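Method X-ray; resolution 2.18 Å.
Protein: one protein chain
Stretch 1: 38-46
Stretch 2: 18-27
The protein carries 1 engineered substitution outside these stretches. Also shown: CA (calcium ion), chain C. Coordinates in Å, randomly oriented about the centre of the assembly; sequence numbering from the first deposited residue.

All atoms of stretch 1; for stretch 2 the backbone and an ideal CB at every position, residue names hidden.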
ATOM      1  N   GLY A  38      -1.289  -6.522 -11.817  1.00 17.50           N
ATOM      2  CA  GLY A  38      -0.688  -5.191 -11.870  1.00 23.52           C
ATOM      3  C   GLY A  38      -1.001  -4.250 -10.710  1.00 25.64           C
ATOM      4  O   GLY A  38      -1.960  -4.449  -9.956  1.00 14.52           O
ATOM      5  N   ALA A  39      -0.197  -3.197 -10.586  1.00 18.66           N
ATOM      6  CA  ALA A  39      -0.294  -2.276  -9.452  1.00 13.51           C
ATOM      7  C   ALA A  39      -1.683  -1.661  -9.290  1.00 19.77           C
ATOM      8  O   ALA A  39      -2.154  -1.459  -8.159  1.00 15.56           O
ATOM      9  CB  ALA A  39       0.755  -1.183  -9.579  1.00 10.12           C
ATOM     10  N   HIS A  40      -2.331  -1.372 -10.422  1.00 17.57           N
ATOM     11  CA  HIS A  40      -3.607  -0.657 -10.440  1.00 16.27           C
ATOM     12  C   HIS A  40      -4.708  -1.518  -9.827  1.00 17.75           C
ATOM     13  O   HIS A  40      -5.722  -1.009  -9.353  1.00 19.45           O
ATOM     14  CB  HIS A  40      -3.979  -0.274 -11.882  1.00 16.80           C
ATOM     15  CG  HIS A  40      -4.172  -1.454 -12.785  1.00 19.60           C
ATOM     16  ND1 HIS A  40      -3.117  -2.111 -13.390  1.00 25.18           N
ATOM     17  CD2 HIS A  40      -5.289  -2.106 -13.180  1.00 17.32           C
ATOM     18  CE1 HIS A  40      -3.576  -3.106 -14.118  1.00 22.06           C
ATOM     19  NE2 HIS A  40      -4.895  -3.132 -14.006  1.00 20.09           N
ATOM     20  N   LEU A  41      -4.509  -2.829  -9.837  1.00 12.65           N
ATOM     21  CA  LEU A  41      -5.495  -3.721  -9.232  1.00 16.92           C
ATOM     22  C   LEU A  41      -5.573  -3.557  -7.721  1.00 18.80           C
ATOM     23  O   LEU A  41      -6.551  -3.952  -7.122  1.00 13.24           O
ATOM     24  CB  LEU A  41      -5.239  -5.186  -9.601  1.00 19.09           C
ATOM     25  CG  LEU A  41      -5.314  -5.514 -11.097  1.00 12.74           C
ATOM     26  CD1 LEU A  41      -4.961  -6.972 -11.354  1.00 13.97           C
ATOM     27  CD2 LEU A  41      -6.693  -5.207 -11.679  1.00 13.19           C
ATOM     28  N   ALA A  42      -4.558  -2.965  -7.099  1.00 17.27           N
ATOM     29  CA  ALA A  42      -4.638  -2.689  -5.661  1.00 16.83           C
ATOM     30  C   ALA A  42      -5.552  -1.508  -5.295  1.00 18.85           C
ATOM     31  O   ALA A  42      -5.861  -1.302  -4.115  1.00 18.84           O
ATOM     32  CB  ALA A  42      -3.244  -2.462  -5.083  1.00 11.58           C
ATOM     33  N   ILE A  43      -5.961  -0.715  -6.286  1.00 18.96           N
ATOM     34  CA  ILE A  43      -6.776   0.470  -5.996  1.00 20.28           C
ATOM     35  C   ILE A  43      -8.077   0.530  -6.806  1.00 25.27           C
ATOM     36  O   ILE A  43      -8.579   1.615  -7.091  1.00 22.90           O
ATOM     37  CB  ILE A  43      -5.984   1.787  -6.214  1.00 14.29           C
ATOM     38  CG1 ILE A  43      -5.476   1.878  -7.657  1.00 12.74           C
ATOM     39  CG2 ILE A  43      -4.799   1.888  -5.222  1.00 14.68           C
ATOM     40  CD1 ILE A  43      -5.237   3.305  -8.128  1.00 10.19           C
ATOM     41  N   ASP A  44      -8.627  -0.624  -7.175  1.00 17.86           N
ATOM     42  CA  ASP A  44      -9.819  -0.630  -8.031  1.00 11.95           C
ATOM     43  C   ASP A  44     -11.125  -0.894  -7.277  1.00 14.96           C
ATOM     44  O   ASP A  44     -12.194  -0.945  -7.882  1.00 20.44           O
ATOM     45  CB  ASP A  44      -9.656  -1.610  -9.203  1.00 15.70           C
ATOM     46  CG  ASP A  44      -9.550  -3.056  -8.751  1.00 21.48           C
ATOM     47  OD1 ASP A  44      -9.758  -3.316  -7.548  1.00 19.28           O
ATOM     48  OD2 ASP A  44      -9.272  -3.931  -9.604  1.00 17.35           O
ATOM     49  N   GLY A  45     -11.032  -1.047  -5.960  1.00 15.77           N
ATOM     50  CA  GLY A  45     -12.202  -1.229  -5.118  1.00 15.78           C
ATOM     51  C   GLY A  45     -12.685  -2.661  -4.980  1.00 24.67           C
ATOM     52  O   GLY A  45     -13.698  -2.899  -4.326  1.00 22.80           O
ATOM     53  N   GLU A  46     -11.963  -3.610  -5.579  1.00 23.88           N
ATOM     54  CA  GLU A  46     -12.417  -4.997  -5.644  1.00 20.12           C
ATOM     55  C   GLU A  46     -11.506  -5.957  -4.860  1.00 24.11           C
ATOM     56  O   GLU A  46     -10.310  -6.012  -5.106  1.00 13.26           O
ATOM     57  CB  GLU A  46     -12.496  -5.436  -7.104  1.00 15.52           C
ATOM     58  CG  GLU A  46     -12.721  -6.935  -7.304  1.00 21.25           C
ATOM     59  CD  GLU A  46     -14.032  -7.396  -6.697  1.00 24.88           C
ATOM     60  OE1 GLU A  46     -14.024  -8.365  -5.904  1.00 18.36           O
ATOM     61  OE2 GLU A  46     -15.069  -6.778  -7.005  1.00 27.51           O
ATOM     62  N   UNK A  18      -9.913   9.487  -2.431  1.00 21.58           N
ATOM     63  CA  UNK A  18     -10.322   9.047  -3.773  1.00 20.18           C
ATOM     64  C   UNK A  18      -9.091   8.740  -4.621  1.00 24.54           C
ATOM     65  O   UNK A  18      -8.150   9.534  -4.658  1.00 21.61           O
ATOM     66  CB  UNK A  18     -11.184  10.111  -4.455  1.00 20.18           C
ATOM     67  N   UNK A  19      -9.106   7.592  -5.306  1.00 21.15           N
ATOM     68  CA  UNK A  19      -7.900   7.046  -5.939  1.00 14.26           C
ATOM     69  C   UNK A  19      -7.911   7.114  -7.474  1.00 24.63           C
ATOM     70  O   UNK A  19      -6.905   6.818  -8.129  1.00 23.95           O
ATOM     71  CB  UNK A  19      -7.719   5.590  -5.505  1.00 14.26           C
ATOM     72  N   UNK A  20      -9.044   7.505  -8.041  1.00 19.76           N
ATOM     73  CA  UNK A  20      -9.262   7.394  -9.486  1.00 22.86           C
ATOM     74  C   UNK A  20      -8.277   8.183 -10.352  1.00 21.27           C
ATOM     75  O   UNK A  20      -8.156   7.910 -11.540  1.00 30.34           O
ATOM     76  CB  UNK A  20     -10.683   7.858  -9.812  1.00 22.86           C
ATOM     77  N   UNK A  21      -7.593   9.166  -9.777  1.00 13.00           N
ATOM     78  CA  UNK A  21      -6.626   9.937 -10.554  1.00 17.57           C
ATOM     79  C   UNK A  21      -5.197   9.660 -10.104  1.00 19.43           C
ATOM     80  O   UNK A  21      -4.252  10.293 -10.569  1.00 22.19           O
ATOM     81  CB  UNK A  21      -6.928  11.433 -10.440  1.00 17.57           C
ATOM     82  N   UNK A  22      -5.045   8.717  -9.183  1.00 16.18           N
ATOM     83  CA  UNK A  22      -3.721   8.231  -8.813  1.00 17.78           C
ATOM     84  C   UNK A  22      -2.970   7.616  -9.994  1.00 18.85           C
ATOM     85  O   UNK A  22      -3.562   7.048 -10.924  1.00 18.28           O
ATOM     86  CB  UNK A  22      -3.844   7.201  -7.688  1.00 17.78           C
ATOM     87  N   UNK A  23      -1.650   7.727  -9.944  1.00 19.68           N
ATOM     88  CA  UNK A  23      -0.776   7.109 -10.936  1.00 17.95           C
ATOM     89  C   UNK A  23       0.115   6.123 -10.176  1.00 14.34           C
ATOM     90  O   UNK A  23       0.977   6.525  -9.398  1.00 19.81           O
ATOM     91  CB  UNK A  23       0.048   8.150 -11.697  1.00 17.95           C
ATOM     92  N   UNK A  24      -0.113   4.833 -10.384  1.00 13.96           N
ATOM     93  CA  UNK A  24       0.491   3.820  -9.524  1.00 20.30           C
ATOM     94  C   UNK A  24       1.525   2.976 -10.260  1.00 19.41           C
ATOM     95  O   UNK A  24       1.431   2.787 -11.471  1.00 16.76           O
ATOM     96  CB  UNK A  24      -0.596   2.913  -8.944  1.00 20.30           C
ATOM     97  N   UNK A  25       2.500   2.462  -9.521  1.00 13.59           N
ATOM     98  CA  UNK A  25       3.508   1.557 -10.088  1.00 16.34           C
ATOM     99  C   UNK A  25       4.021   0.627  -9.001  1.00 13.39           C
ATOM    100  O   UNK A  25       3.704   0.814  -7.833  1.00 13.66           O
ATOM    101  CB  UNK A  25       4.665   2.341 -10.712  1.00 16.34           C
ATOM    102  N   UNK A  26       4.804  -0.378  -9.384  1.00 16.98           N
ATOM    103  CA  UNK A  26       5.353  -1.345  -8.437  1.00 17.26           C
ATOM    104  C   UNK A  26       6.689  -1.875  -8.916  1.00 23.55           C
ATOM    105  O   UNK A  26       7.099  -1.635 -10.046  1.00 18.11           O
ATOM    106  CB  UNK A  26       4.376  -2.503  -8.223  1.00 17.26           C
ATOM    107  N   UNK A  27       7.349  -2.624  -8.045  1.00 24.01           N
ATOM    108  CA  UNK A  27       8.659  -3.176  -8.325  1.00 20.10           C
ATOM    109  C   UNK A  27       8.622  -4.166  -9.488  1.00 19.86           C
ATOM    110  O   UNK A  27       9.451  -4.106 -10.392  1.00 22.81           O
ATOM    111  CB  UNK A  27       9.217  -3.856  -7.073  1.00 20.10           C
TER
HETATM  112 CA    CA C 402      -8.407  -4.926  -5.991  1.00 22.95          CA

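Position 18 begins the stretch beyond reach of stretch 1, with nothing of it within 5.5 Å of the ideal CB, so almost any side chain would fit. The residue is Asp18, whose OD1 accepts hydrogen bonds from within its own stretch.

At position 19 the CA-to-CB bond points toward stretch 1, and the ideal CB lies 4.2 Å from Ile43 CB. An aliphatic side chain could cover the isoleucine; a long one could run on along the backbone toward Gly45. The residue is Arg19, and it does both. Its CD packs 3.8 Å from Ile43 CB, while the guanidinium lays one face over Ile43 CA, 3.5 Å from NH1. NH2 comes within 3.5 Å of Gly45 N, a packing contact without a hydrogen bond; NH1 and NH2 find their hydrogen-bond partners elsewhere in the structure.

Positions 20 and 21 lie in the middle of a type I turn, with CB pointing away, so small or polar residues are suitable. Ser20 donates from N to Asp18 OD1 (3.1 Å) and from OG to the same Asp18 OD1 (3.2 Å), bracing the start of the turn. Ala21 simply occupies its place there.

Position 22 closes the turn, its N bonded to Arg19 O at 2.9 Å. Its CB points toward stretch 1, 4.2 Å from Ile43 CD1, and an aliphatic or aromatic group would suit this apolar neighbour. The residue is Trp22; with chi1 in m, its CE3 lies 4.0 Å from Ile43 CG2, an oblique apolar contact.

At position 23 CB points away from stretch 1, which therefore sets little demand; Ser23 takes the place.

Position 24 faces stretch 1 again. Its ideal CB is 4.4 Å from Ala39 CB and 4.7 Å from Ile43 CD1, an apolar setting, and the extended backbone favours a beta-branched residue; valine or isoleucine would be natural candidates. Val24 reaches both neighbours: CG1 meets Ile43 CD1 at 3.6 Å, and CG2 meets Ala39 CB at 3.7 Å and His40 N at 3.6 Å.

Position 25 points its CB away, leaving mainly its backbone to stretch 1: its carbonyl C is 3.8 Å from Ala39 CB. A polar side chain is acceptable, and Ser25 is found.

At position 26 CB turns toward Ala39, with the ideal CB 4.1 Å from Ala39 CB. A small or medium apolar group would suit that methyl. Cys26 places SG 4.1 Å from Ala39 CB.

Position 27 is out of reach and unconstrained by stretch 1; Ser27 bonds through OG elsewhere in the structure.

Stretch 2 (18-27) DRSAWSVSCS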
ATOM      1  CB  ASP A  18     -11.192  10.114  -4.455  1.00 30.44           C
ATOM      2  CG  ASP A  18     -11.227   9.965  -5.979  1.00 43.02           C
ATOM      3  OD1 ASP A  18     -11.363   8.828  -6.473  1.00 47.77           O
ATOM      4  OD2 ASP A  18     -11.123  10.984  -6.695  1.00 47.62           O
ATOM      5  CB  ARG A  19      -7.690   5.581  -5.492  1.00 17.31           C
ATOM      6  CG  ARG A  19      -7.493   5.401  -3.981  1.00 17.34           C
ATOM      7  CD  ARG A  19      -7.578   3.943  -3.549  1.00 21.38           C
ATOM      8  NE  ARG A  19      -8.896   3.373  -3.801  1.00 18.90           N
ATOM      9  CZ  ARG A  19      -9.249   2.120  -3.517  1.00 21.64           C
ATOM     10  NH1 ARG A  19      -8.382   1.268  -2.955  1.00 18.95           N
ATOM     11  NH2 ARG A  19     -10.483   1.711  -3.803  1.00 15.14           N
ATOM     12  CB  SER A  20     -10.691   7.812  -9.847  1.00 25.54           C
ATOM     13  OG  SER A  20     -10.879   9.185  -9.572  1.00 31.58           O
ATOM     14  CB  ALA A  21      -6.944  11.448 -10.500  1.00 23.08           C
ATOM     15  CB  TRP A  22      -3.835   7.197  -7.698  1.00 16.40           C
ATOM     16  CG  TRP A  22      -4.165   7.798  -6.383  1.00 20.12           C
ATOM     17  CD1 TRP A  22      -4.516   9.109  -6.127  1.00 16.17           C
ATOM     18  CD2 TRP A  22      -4.183   7.121  -5.126  1.00 19.64           C
ATOM     19  NE1 TRP A  22      -4.751   9.275  -4.776  1.00 20.17           N
ATOM     20  CE2 TRP A  22      -4.556   8.070  -4.144  1.00 19.35           C
ATOM     21  CE3 TRP A  22      -3.918   5.801  -4.733  1.00 19.47           C
ATOM     22  CZ2 TRP A  22      -4.656   7.740  -2.802  1.00 20.14           C
ATOM     23  CZ3 TRP A  22      -4.029   5.477  -3.407  1.00 21.65           C
ATOM     24  CH2 TRP A  22      -4.396   6.441  -2.451  1.00 24.41           C
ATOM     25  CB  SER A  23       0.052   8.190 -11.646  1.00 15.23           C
ATOM     26  OG  SER A  23       0.905   7.639 -12.634  1.00 22.67           O
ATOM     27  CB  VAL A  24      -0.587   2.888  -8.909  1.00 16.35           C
ATOM     28  CG1 VAL A  24      -1.685   3.712  -8.238  1.00 16.52           C
ATOM     29  CG2 VAL A  24      -1.184   1.981  -9.972  1.00 16.41           C
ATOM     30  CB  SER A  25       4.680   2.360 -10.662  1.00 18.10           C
ATOM     31  OG  SER A  25       5.244   3.200  -9.669  1.00 14.95           O
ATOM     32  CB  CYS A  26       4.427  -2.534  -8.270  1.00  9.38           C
ATOM     33  SG  CYS A  26       4.169  -3.433  -9.826  1.00 22.17           S
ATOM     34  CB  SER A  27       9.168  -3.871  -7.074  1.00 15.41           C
ATOM     35  OG  SER A  27       8.201  -4.796  -6.619  1.00 13.47           O
TER
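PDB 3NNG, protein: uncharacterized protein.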